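Local coordinates for protein 5-carboxymethyl-2-hydroxymuconate semialdehyde dehydrogenase (Thermus thermophilus, PDB 2D4E) that probably catalyses the NAD-dependent oxidation of 5-carboxymethyl-2-hydroxymuconate semialdehyde to the corresponding acid, as a tetrameric member of the aldehyde dehydrogenase family, at residues M1-D5 / F381-D385; Y135-A139 / L187-N191; K275-F281 / S308-E314; G374-K378 / G389-L393. All coordinates share one frame. Residues are numbered along the deposited sequence.

In the fold
From the N terminus, the first five residues meet 381-385, so contact 1 closes a loop of 375 residues that holds contacts 2 and 3 inside it. Contact 2 comes first, joining the C-terminal ends of helices 118-136 and 175-188. Contact 3 follows in series and pairs strands 277-280 and 310-314 of the mixed sheet; contacts 2 and 3 lie on opposite sides of the chain's centre, 37 Å apart between centres. Contact 4 then closes a short loop between strands 369-372 and 395-398. Segment 381-385 sits within that loop, so contacts 1 and 4 cross along the chain, and they touch where Asp385 packs on Lys378.

Contact 1: M1-D5 / F381-D385; sequences MRYAD and FRGED
This is a small surface contact, made by side chains alone, between the N-terminal arm ahead of strand 6-7 and the loop that links strands 369-372 and 395-398. Neither segment is a regular helix or strand, and the backbones stay apart: the nearest CA pairs are Met1 with Glu384 at 10.1 Å and Tyr3 with Arg382 at 10.5 Å. Only 188 Å² is buried in total. Tyr3, with chi1 in the m well, reaches across the gap, and its hydroxyl donates a hydrogen bond to Glu384, OH to OE2 at 2.6 Å, with the carboxylate near the plane of the ring at its edge. Glu384 meets it with chi1 m and chi2 t. The extended side chain of Arg382 (m, t, t) brings its guanidinium against the same tyrosine, Tyr3 CD2 lying over one guanidinium face, 3.7 Å from Arg382 CZ. Met1 adds loose contacts, its CG 4.3 Å from Glu384 OE2 and its CE 4.3 Å from Arg382 NH1. Gly383, at phi 85° and psi 11°, makes the turn between the two polar residues, a conformation that favours glycine. Within the arm, Arg2 NH2 forms a salt bridge with Asp5 OD1 at 3.0 Å. Arg382 forms its salt bridge with Asp339, while Arg2 pairs with Glu13 and, like Tyr3, packs on Trp12, so the arm lies between helix 12-24 and the loop that precedes strand 395-398.

Contact 2: Y135-A139 / L187-N191; sequences YAEYA and LAFGN
Apolar packing carries this buried contact, in which two helix ends come together. Ala139 and Ala188 are the nearest backbone pair, CA to CA 4.8 Å. Ala188 CB lies 4.0 Å from Tyr135 CB and 4.2 Å from Ala139 CB, so the small methyls allow close approach; the backbone oxygens touch them too, Tyr135 O to Ala188 CB and Ala139 CB to Ala188 O both at 3.5 Å. Among the aromatic contacts, Phe189 leaves its backbone sideways, and with chi1 m the ring ends close to the other segment, CZ 4.0 Å from Tyr135 CD2 and CE2 3.8 Å from Tyr138 CB. The Tyr135 and Phe189 rings have centroids 6.0 Å apart and planes at 89°. Within the segments, Tyr138 N bonds Tyr135 O at 2.9 Å and Gly190 N bonds Leu187 O at 3.0 Å. Helix 488-495 packs on Phe189, and Tyr138 touches His141 of a second subunit. Gly190, at phi 88° and psi 16°, is the C-prime residue of a Schellman motif ending helix 175-188; its bond to Leu187 O is one of the motif's two, Asn191 N making the other further back into the helix.

Contact 3: K275-F281 / S308-E314; sequences KSPALVF and SSRLLVE
Arg310 gives up 90 Å² to this pairing of parallel strands 277-280 and 310-314, whose axes approach to 4.7 Å at 17°. Its side chain (chi1 m, chi2 t, chi3 m) folds back so that NE and NH2 both donate to Lys275 O, at 3.1 and 3.0 Å, with Pro277 CB over one guanidinium face; NH1 is bound by Asn401. Lys275 buries 76 Å². Its CD lies 3.3 Å from Ser309 OG. Lys275 NZ donates to the carbonyls of Glu408 and Ile405 and, at 2.9 Å, to a water that donates in turn to Ser309 O at 2.8 Å. Leu312, with 66 Å² buried, sits in register with Leu279, and Leu279 CD2 lies 3.5 Å from Leu312 CD1. Pro277, Leu279, Arg310 and Leu312 share one face, while Ala278, Val280, Leu311 and Val313 occupy the other, against helices 286-298 and 315-331. Hydrogen bonds run from Ala278 N to Arg310 O (2.9 Å), Leu312 N to Ala278 O (2.7 Å), Val280 N to Leu312 O (2.8 Å) and Glu314 N to Val280 O (3.1 Å). With helix 286-298 as the crossover, this beta-alpha-beta unit combines an apolar strand core with buried charges at the N-terminal ends of the two strands, whose polar atoms are met largely by backbone carbonyls.

Contact 4: G374-K378 / G389-L393; sequences GERAK and GNYLL
Two backbone hydrogen bonds hold the segments together: Leu393 N donates to Glu375 O at 3.2 Å and Ala377 N to Tyr391 O at 3.0 Å, both nearly straight at 168° and 166°. They flank the pair Arg376 and Leu392, whose CA atoms are 4.4 Å apart, the single beta bridge here; Arg376 CA also makes a CA-H...O contact with Tyr391 O at 3.3 Å. The end-to-end directions of the touching parts differ by 135°. Arg376, chi1 m and then extended, brings its guanidinium edge to Gly389: NH1 makes a weak hydrogen bond to Gly389 O at 3.3 Å, and a water links the same two atoms, accepting from NH1 at 3.0 Å and lying 2.9 Å from Gly389 O, one of several acceptors within its reach. Tyr391 N adds a weak bond to Gly389 O at 3.3 Å. The bridge joins the two arms of the excursion between the antiparallel strands 369-372 and 395-398 at the edge of the mixed sheet. Gly374, at phi 81° and psi 17°, leads into it; its N and Leu393 O are both hydrogen-bonded to the Thr395 hydroxyl. Asn390 ND2 is hydrogen-bonded to Asn52 OD1 and Leu347 O. Apolar contacts fill in beside the polar ones, with Ala377 CB 3.8 Å from Tyr391 CB and 3.6 Å from Leu393 CD2. Leu392 (chi1 t, chi2 p) points its CA-to-CB bond away and packs on helix 350-365, though its CD1 comes within 3.4 Å of Glu375 O.

Contact 1: M1-D5 / F381-D385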
# COMPACT_ATOMS: atom_id res chain seq x y z
N MET C 1 -54.24 -12.76 -0.68
CA MET C 1 -54.49 -12.10 -2.00
C MET C 1 -53.34 -12.37 -2.95
O MET C 1 -52.21 -11.93 -2.72
CB MET C 1 -54.64 -10.59 -1.82
CG MET C 1 -55.91 -9.98 -2.42
SD MET C 1 -56.07 -10.09 -4.22
CE MET C 1 -55.28 -8.59 -4.75
N ARG C 2 -53.62 -13.11 -4.02
CA ARG C 2 -52.60 -13.41 -5.02
C ARG C 2 -52.58 -12.17 -5.91
O ARG C 2 -53.46 -11.98 -6.75
CB ARG C 2 -53.02 -14.63 -5.85
CG ARG C 2 -52.06 -15.02 -6.95
CD ARG C 2 -52.82 -15.68 -8.10
NE ARG C 2 -51.94 -16.34 -9.06
CZ ARG C 2 -51.34 -17.51 -8.85
NH1 ARG C 2 -51.53 -18.16 -7.71
NH2 ARG C 2 -50.56 -18.04 -9.79
N TYR C 3 -51.59 -11.30 -5.72
CA TYR C 3 -51.52 -10.09 -6.52
C TYR C 3 -51.13 -10.35 -7.97
O TYR C 3 -51.55 -9.62 -8.86
CB TYR C 3 -50.57 -9.07 -5.88
CG TYR C 3 -50.97 -8.66 -4.49
CD1 TYR C 3 -50.38 -9.25 -3.37
CD2 TYR C 3 -52.01 -7.74 -4.29
CE1 TYR C 3 -50.82 -8.94 -2.07
CE2 TYR C 3 -52.45 -7.43 -3.00
CZ TYR C 3 -51.85 -8.03 -1.90
OH TYR C 3 -52.28 -7.73 -0.62
N ALA C 4 -50.33 -11.39 -8.20
CA ALA C 4 -49.90 -11.72 -9.56
C ALA C 4 -49.32 -13.13 -9.63
O ALA C 4 -49.00 -13.72 -8.60
CB ALA C 4 -48.86 -10.70 -10.03
N ASP C 5 -49.19 -13.67 -10.84
CA ASP C 5 -48.64 -15.01 -11.00
C ASP C 5 -47.20 -15.09 -10.52
O ASP C 5 -46.77 -16.09 -9.96
CB ASP C 5 -48.71 -15.46 -12.46
CG ASP C 5 -50.13 -15.65 -12.94
OD1 ASP C 5 -50.90 -16.31 -12.22
OD2 ASP C 5 -50.47 -15.14 -14.03
N PHE C 381 -52.79 1.04 -0.67
CA PHE C 381 -52.95 1.73 -1.94
C PHE C 381 -54.12 1.10 -2.72
O PHE C 381 -54.79 1.79 -3.49
CB PHE C 381 -51.65 1.60 -2.75
CG PHE C 381 -51.84 1.81 -4.23
CD1 PHE C 381 -52.12 3.08 -4.74
CD2 PHE C 381 -51.77 0.73 -5.11
CE1 PHE C 381 -52.32 3.27 -6.11
CE2 PHE C 381 -51.97 0.91 -6.48
CZ PHE C 381 -52.25 2.18 -6.98
N ARG C 382 -54.34 -0.19 -2.51
CA ARG C 382 -55.42 -0.89 -3.21
C ARG C 382 -56.74 -0.88 -2.46
O ARG C 382 -57.69 -1.55 -2.86
CB ARG C 382 -55.02 -2.34 -3.50
CG ARG C 382 -53.79 -2.48 -4.37
CD ARG C 382 -53.71 -3.88 -4.95
NE ARG C 382 -52.46 -4.12 -5.66
CZ ARG C 382 -52.35 -4.92 -6.72
NH1 ARG C 382 -53.42 -5.55 -7.18
NH2 ARG C 382 -51.17 -5.11 -7.30
N GLY C 383 -56.80 -0.13 -1.36
CA GLY C 383 -58.03 -0.05 -0.59
C GLY C 383 -58.20 -1.17 0.42
O GLY C 383 -59.28 -1.31 0.99
N GLU C 384 -57.15 -1.95 0.66
CA GLU C 384 -57.22 -3.06 1.62
C GLU C 384 -57.09 -2.53 3.04
O GLU C 384 -56.49 -1.48 3.27
CB GLU C 384 -56.08 -4.05 1.37
CG GLU C 384 -56.04 -4.67 -0.01
CD GLU C 384 -54.66 -5.22 -0.34
OE1 GLU C 384 -53.72 -4.42 -0.47
OE2 GLU C 384 -54.52 -6.46 -0.46
N ASP C 385 -57.65 -3.27 3.99
CA ASP C 385 -57.57 -2.89 5.40
C ASP C 385 -56.21 -3.36 5.92
O ASP C 385 -55.87 -4.54 5.80
CB ASP C 385 -58.72 -3.55 6.18
CG ASP C 385 -58.51 -3.51 7.68
OD1 ASP C 385 -58.08 -2.46 8.20
OD2 ASP C 385 -58.78 -4.54 8.34

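Contact 2: Y135-A139 / L187-N191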
# COMPACT_ATOMS: atom_id res chain seq x y z
N TYR C 135 -15.44 -11.61 -1.21
CA TYR C 135 -14.37 -12.00 -0.30
C TYR C 135 -13.64 -13.27 -0.70
O TYR C 135 -12.54 -13.53 -0.23
CB TYR C 135 -14.91 -12.11 1.12
CG TYR C 135 -15.11 -10.75 1.76
CD1 TYR C 135 -16.38 -10.21 1.91
CD2 TYR C 135 -14.01 -9.99 2.17
CE1 TYR C 135 -16.56 -8.94 2.47
CE2 TYR C 135 -14.17 -8.73 2.72
CZ TYR C 135 -15.45 -8.21 2.88
OH TYR C 135 -15.61 -6.97 3.46
N ALA C 136 -14.25 -14.06 -1.58
CA ALA C 136 -13.62 -15.28 -2.05
C ALA C 136 -12.28 -14.92 -2.69
O ALA C 136 -11.31 -15.67 -2.61
CB ALA C 136 -14.52 -15.99 -3.06
N GLU C 137 -12.24 -13.75 -3.32
CA GLU C 137 -11.03 -13.28 -4.00
C GLU C 137 -9.97 -12.66 -3.07
O GLU C 137 -8.87 -12.35 -3.52
CB GLU C 137 -11.40 -12.26 -5.09
CG GLU C 137 -12.34 -12.79 -6.17
CD GLU C 137 -11.81 -14.03 -6.90
OE1 GLU C 137 -10.61 -14.04 -7.27
OE2 GLU C 137 -12.59 -14.98 -7.12
N TYR C 138 -10.30 -12.46 -1.80
CA TYR C 138 -9.34 -11.89 -0.85
C TYR C 138 -8.68 -12.97 0.01
O TYR C 138 -7.65 -12.74 0.64
CB TYR C 138 -10.02 -10.86 0.07
CG TYR C 138 -10.35 -9.55 -0.62
CD1 TYR C 138 -11.42 -9.46 -1.50
CD2 TYR C 138 -9.57 -8.42 -0.41
CE1 TYR C 138 -11.70 -8.27 -2.17
CE2 TYR C 138 -9.84 -7.22 -1.07
CZ TYR C 138 -10.91 -7.15 -1.95
OH TYR C 138 -11.18 -5.98 -2.61
N ALA C 139 -9.28 -14.16 0.04
CA ALA C 139 -8.75 -15.27 0.82
C ALA C 139 -7.27 -15.55 0.56
O ALA C 139 -6.48 -15.73 1.49
CB ALA C 139 -9.59 -16.54 0.56
N LEU C 187 -14.92 -16.17 7.23
CA LEU C 187 -14.54 -17.46 6.65
C LEU C 187 -13.38 -17.34 5.66
O LEU C 187 -12.46 -18.17 5.67
CB LEU C 187 -15.73 -18.10 5.95
CG LEU C 187 -16.88 -18.58 6.84
CD1 LEU C 187 -17.99 -19.12 5.97
CD2 LEU C 187 -16.37 -19.65 7.81
N ALA C 188 -13.43 -16.33 4.81
CA ALA C 188 -12.38 -16.14 3.82
C ALA C 188 -11.02 -15.96 4.49
O ALA C 188 -10.00 -16.44 4.00
CB ALA C 188 -12.68 -14.93 2.95
N PHE C 189 -11.03 -15.28 5.63
CA PHE C 189 -9.79 -15.01 6.35
C PHE C 189 -9.33 -16.12 7.30
O PHE C 189 -8.40 -15.93 8.08
CB PHE C 189 -9.92 -13.66 7.04
CG PHE C 189 -10.16 -12.52 6.07
CD1 PHE C 189 -10.87 -11.39 6.46
CD2 PHE C 189 -9.70 -12.60 4.76
CE1 PHE C 189 -11.11 -10.36 5.56
CE2 PHE C 189 -9.94 -11.58 3.85
CZ PHE C 189 -10.64 -10.45 4.25
N GLY C 190 -10.00 -17.27 7.23
CA GLY C 190 -9.60 -18.39 8.04
C GLY C 190 -10.16 -18.55 9.44
O GLY C 190 -9.61 -19.32 10.23
N ASN C 191 -11.23 -17.84 9.75
CA ASN C 191 -11.84 -17.93 11.07
C ASN C 191 -13.11 -18.79 11.05
O ASN C 191 -13.73 -18.96 10.00
CB ASN C 191 -12.20 -16.54 11.60
CG ASN C 191 -10.98 -15.66 11.77
OD1 ASN C 191 -10.03 -16.04 12.44
ND2 ASN C 191 -11.01 -14.48 11.16

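Contact 3: K275-F281 / S308-E314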
# COMPACT_ATOMS: atom_id res chain seq x y z
N LYS C 275 -28.02 8.71 12.41
CA LYS C 275 -28.99 9.79 12.25
C LYS C 275 -28.36 10.64 11.17
O LYS C 275 -28.15 11.85 11.33
CB LYS C 275 -29.13 10.61 13.54
CG LYS C 275 -30.34 11.56 13.54
CD LYS C 275 -31.64 10.78 13.75
CE LYS C 275 -32.86 11.65 13.51
NZ LYS C 275 -34.13 10.87 13.65
N SER C 276 -28.04 9.97 10.06
CA SER C 276 -27.37 10.58 8.92
C SER C 276 -28.14 11.74 8.30
O SER C 276 -29.33 11.65 8.05
CB SER C 276 -27.09 9.51 7.87
OG SER C 276 -26.40 8.42 8.46
N PRO C 277 -27.44 12.86 8.03
CA PRO C 277 -28.10 14.02 7.43
C PRO C 277 -27.93 14.13 5.92
O PRO C 277 -26.97 13.62 5.34
CB PRO C 277 -27.43 15.18 8.15
CG PRO C 277 -25.98 14.71 8.18
CD PRO C 277 -26.10 13.22 8.55
N ALA C 278 -28.89 14.80 5.29
CA ALA C 278 -28.84 15.08 3.86
C ALA C 278 -28.87 16.60 3.79
O ALA C 278 -29.81 17.22 4.30
CB ALA C 278 -30.06 14.49 3.15
N LEU C 279 -27.84 17.21 3.20
CA LEU C 279 -27.80 18.66 3.09
C LEU C 279 -28.06 19.06 1.64
O LEU C 279 -27.32 18.67 0.73
CB LEU C 279 -26.43 19.24 3.50
CG LEU C 279 -25.51 18.60 4.53
CD1 LEU C 279 -24.48 19.65 4.94
CD2 LEU C 279 -26.26 18.10 5.73
N VAL C 280 -29.11 19.84 1.43
CA VAL C 280 -29.45 20.27 0.08
C VAL C 280 -29.26 21.77 -0.06
O VAL C 280 -29.90 22.56 0.63
CB VAL C 280 -30.91 19.93 -0.26
CG1 VAL C 280 -31.22 20.35 -1.69
CG2 VAL C 280 -31.15 18.42 -0.09
N PHE C 281 -28.35 22.15 -0.95
CA PHE C 281 -28.06 23.56 -1.20
C PHE C 281 -28.86 24.06 -2.40
O PHE C 281 -29.19 23.29 -3.32
CB PHE C 281 -26.57 23.75 -1.44
CG PHE C 281 -25.74 23.63 -0.20
CD1 PHE C 281 -25.45 24.75 0.57
CD2 PHE C 281 -25.27 22.38 0.22
CE1 PHE C 281 -24.71 24.64 1.75
CE2 PHE C 281 -24.53 22.25 1.40
CZ PHE C 281 -24.25 23.39 2.17
N SER C 308 -31.31 8.82 5.60
CA SER C 308 -31.11 10.25 5.84
C SER C 308 -32.35 10.77 6.57
O SER C 308 -33.24 11.38 5.97
CB SER C 308 -30.91 11.00 4.51
OG SER C 308 -31.88 10.62 3.55
N SER C 309 -32.41 10.49 7.87
CA SER C 309 -33.54 10.88 8.71
C SER C 309 -33.60 12.37 9.02
O SER C 309 -34.60 12.86 9.55
CB SER C 309 -33.51 10.06 10.00
OG SER C 309 -32.21 10.03 10.55
N ARG C 310 -32.53 13.09 8.72
CA ARG C 310 -32.50 14.53 8.93
C ARG C 310 -32.25 15.17 7.58
O ARG C 310 -31.29 14.83 6.89
CB ARG C 310 -31.41 14.94 9.92
CG ARG C 310 -31.74 14.73 11.38
CD ARG C 310 -30.62 15.30 12.24
NE ARG C 310 -29.34 14.67 11.96
CZ ARG C 310 -28.16 15.28 12.04
NH1 ARG C 310 -28.09 16.56 12.40
NH2 ARG C 310 -27.04 14.61 11.78
N LEU C 311 -33.13 16.08 7.19
CA LEU C 311 -33.01 16.78 5.92
C LEU C 311 -32.71 18.26 6.18
O LEU C 311 -33.58 19.00 6.64
CB LEU C 311 -34.31 16.65 5.12
CG LEU C 311 -34.40 17.49 3.85
CD1 LEU C 311 -33.26 17.11 2.91
CD2 LEU C 311 -35.75 17.28 3.17
N LEU C 312 -31.49 18.68 5.88
CA LEU C 312 -31.09 20.07 6.08
C LEU C 312 -31.18 20.78 4.74
O LEU C 312 -30.49 20.43 3.79
CB LEU C 312 -29.65 20.13 6.61
CG LEU C 312 -29.52 19.74 8.09
CD1 LEU C 312 -28.09 19.32 8.43
CD2 LEU C 312 -29.95 20.93 8.94
N VAL C 313 -32.06 21.78 4.66
CA VAL C 313 -32.26 22.51 3.43
C VAL C 313 -31.98 24.00 3.59
O VAL C 313 -32.44 24.62 4.54
CB VAL C 313 -33.71 22.32 2.92
CG1 VAL C 313 -33.89 22.98 1.57
CG2 VAL C 313 -34.04 20.83 2.85
N GLU C 314 -31.22 24.56 2.66
CA GLU C 314 -30.89 25.98 2.70
C GLU C 314 -32.20 26.77 2.73
O GLU C 314 -33.12 26.47 1.97
CB GLU C 314 -30.05 26.36 1.48
CG GLU C 314 -29.36 27.71 1.59
CD GLU C 314 -28.35 27.94 0.48
OE1 GLU C 314 -28.16 27.03 -0.37
OE2 GLU C 314 -27.74 29.03 0.45
O HOH W 1 -36.08 11.67 11.67

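Contact 4: G374-K378 / G389-L393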
# COMPACT_ATOMS: atom_id res chain seq x y z
N GLY C 374 -47.63 10.55 10.33
CA GLY C 374 -47.72 10.68 11.78
C GLY C 374 -48.69 9.74 12.46
O GLY C 374 -49.07 9.96 13.61
N GLU C 375 -49.10 8.68 11.77
CA GLU C 375 -50.03 7.72 12.36
C GLU C 375 -50.09 6.45 11.50
O GLU C 375 -49.57 6.43 10.39
CB GLU C 375 -51.43 8.34 12.46
CG GLU C 375 -52.07 8.62 11.11
CD GLU C 375 -53.41 9.34 11.22
OE1 GLU C 375 -54.23 8.95 12.08
OE2 GLU C 375 -53.64 10.28 10.44
N ARG C 376 -50.73 5.41 12.03
CA ARG C 376 -50.87 4.15 11.31
C ARG C 376 -51.53 4.35 9.96
O ARG C 376 -52.34 5.26 9.77
CB ARG C 376 -51.75 3.18 12.09
CG ARG C 376 -51.10 2.46 13.23
CD ARG C 376 -52.18 1.69 13.96
NE ARG C 376 -51.65 0.80 14.99
CZ ARG C 376 -51.29 -0.46 14.77
NH1 ARG C 376 -51.40 -0.99 13.56
NH2 ARG C 376 -50.83 -1.19 15.77
N ALA C 377 -51.18 3.48 9.02
CA ALA C 377 -51.78 3.51 7.70
C ALA C 377 -53.02 2.64 7.87
O ALA C 377 -52.91 1.49 8.30
CB ALA C 377 -50.84 2.90 6.67
N LYS C 378 -54.19 3.18 7.57
CA LYS C 378 -55.43 2.43 7.73
C LYS C 378 -55.75 1.57 6.51
O LYS C 378 -56.13 0.41 6.64
CB LYS C 378 -56.62 3.39 7.94
CG LYS C 378 -56.52 4.30 9.15
CD LYS C 378 -57.68 5.30 9.13
CE LYS C 378 -57.68 6.21 10.36
NZ LYS C 378 -57.97 5.47 11.62
N GLY C 389 -51.66 -5.30 10.31
CA GLY C 389 -50.21 -5.25 10.19
C GLY C 389 -49.62 -4.04 10.90
O GLY C 389 -50.35 -3.22 11.44
N ASN C 390 -48.30 -3.93 10.89
CA ASN C 390 -47.63 -2.81 11.55
C ASN C 390 -47.29 -1.70 10.55
O ASN C 390 -46.14 -1.29 10.44
CB ASN C 390 -46.36 -3.31 12.22
CG ASN C 390 -46.60 -4.54 13.05
OD1 ASN C 390 -47.42 -4.53 13.97
ND2 ASN C 390 -45.89 -5.62 12.75
N TYR C 391 -48.30 -1.21 9.84
CA TYR C 391 -48.10 -0.17 8.84
C TYR C 391 -48.12 1.26 9.35
O TYR C 391 -49.06 1.68 10.04
CB TYR C 391 -49.13 -0.31 7.71
CG TYR C 391 -49.06 -1.61 6.95
CD1 TYR C 391 -49.76 -2.75 7.39
CD2 TYR C 391 -48.32 -1.72 5.78
CE1 TYR C 391 -49.70 -3.95 6.68
CE2 TYR C 391 -48.26 -2.91 5.06
CZ TYR C 391 -48.95 -4.02 5.51
OH TYR C 391 -48.87 -5.20 4.80
N LEU C 392 -47.08 2.01 9.01
CA LEU C 392 -46.98 3.41 9.41
C LEU C 392 -46.92 4.24 8.14
O LEU C 392 -46.24 3.88 7.18
CB LEU C 392 -45.72 3.67 10.23
CG LEU C 392 -45.61 5.13 10.70
CD1 LEU C 392 -46.64 5.39 11.81
CD2 LEU C 392 -44.20 5.42 11.21
N LEU C 393 -47.65 5.35 8.13
CA LEU C 393 -47.64 6.23 6.97
C LEU C 393 -46.31 6.98 6.90
O LEU C 393 -45.75 7.37 7.93
CB LEU C 393 -48.78 7.25 7.07
CG LEU C 393 -50.23 6.78 6.94
CD1 LEU C 393 -51.15 7.92 7.34
CD2 LEU C 393 -50.51 6.33 5.51
O HOH W 2 -51.59 -0.74 10.61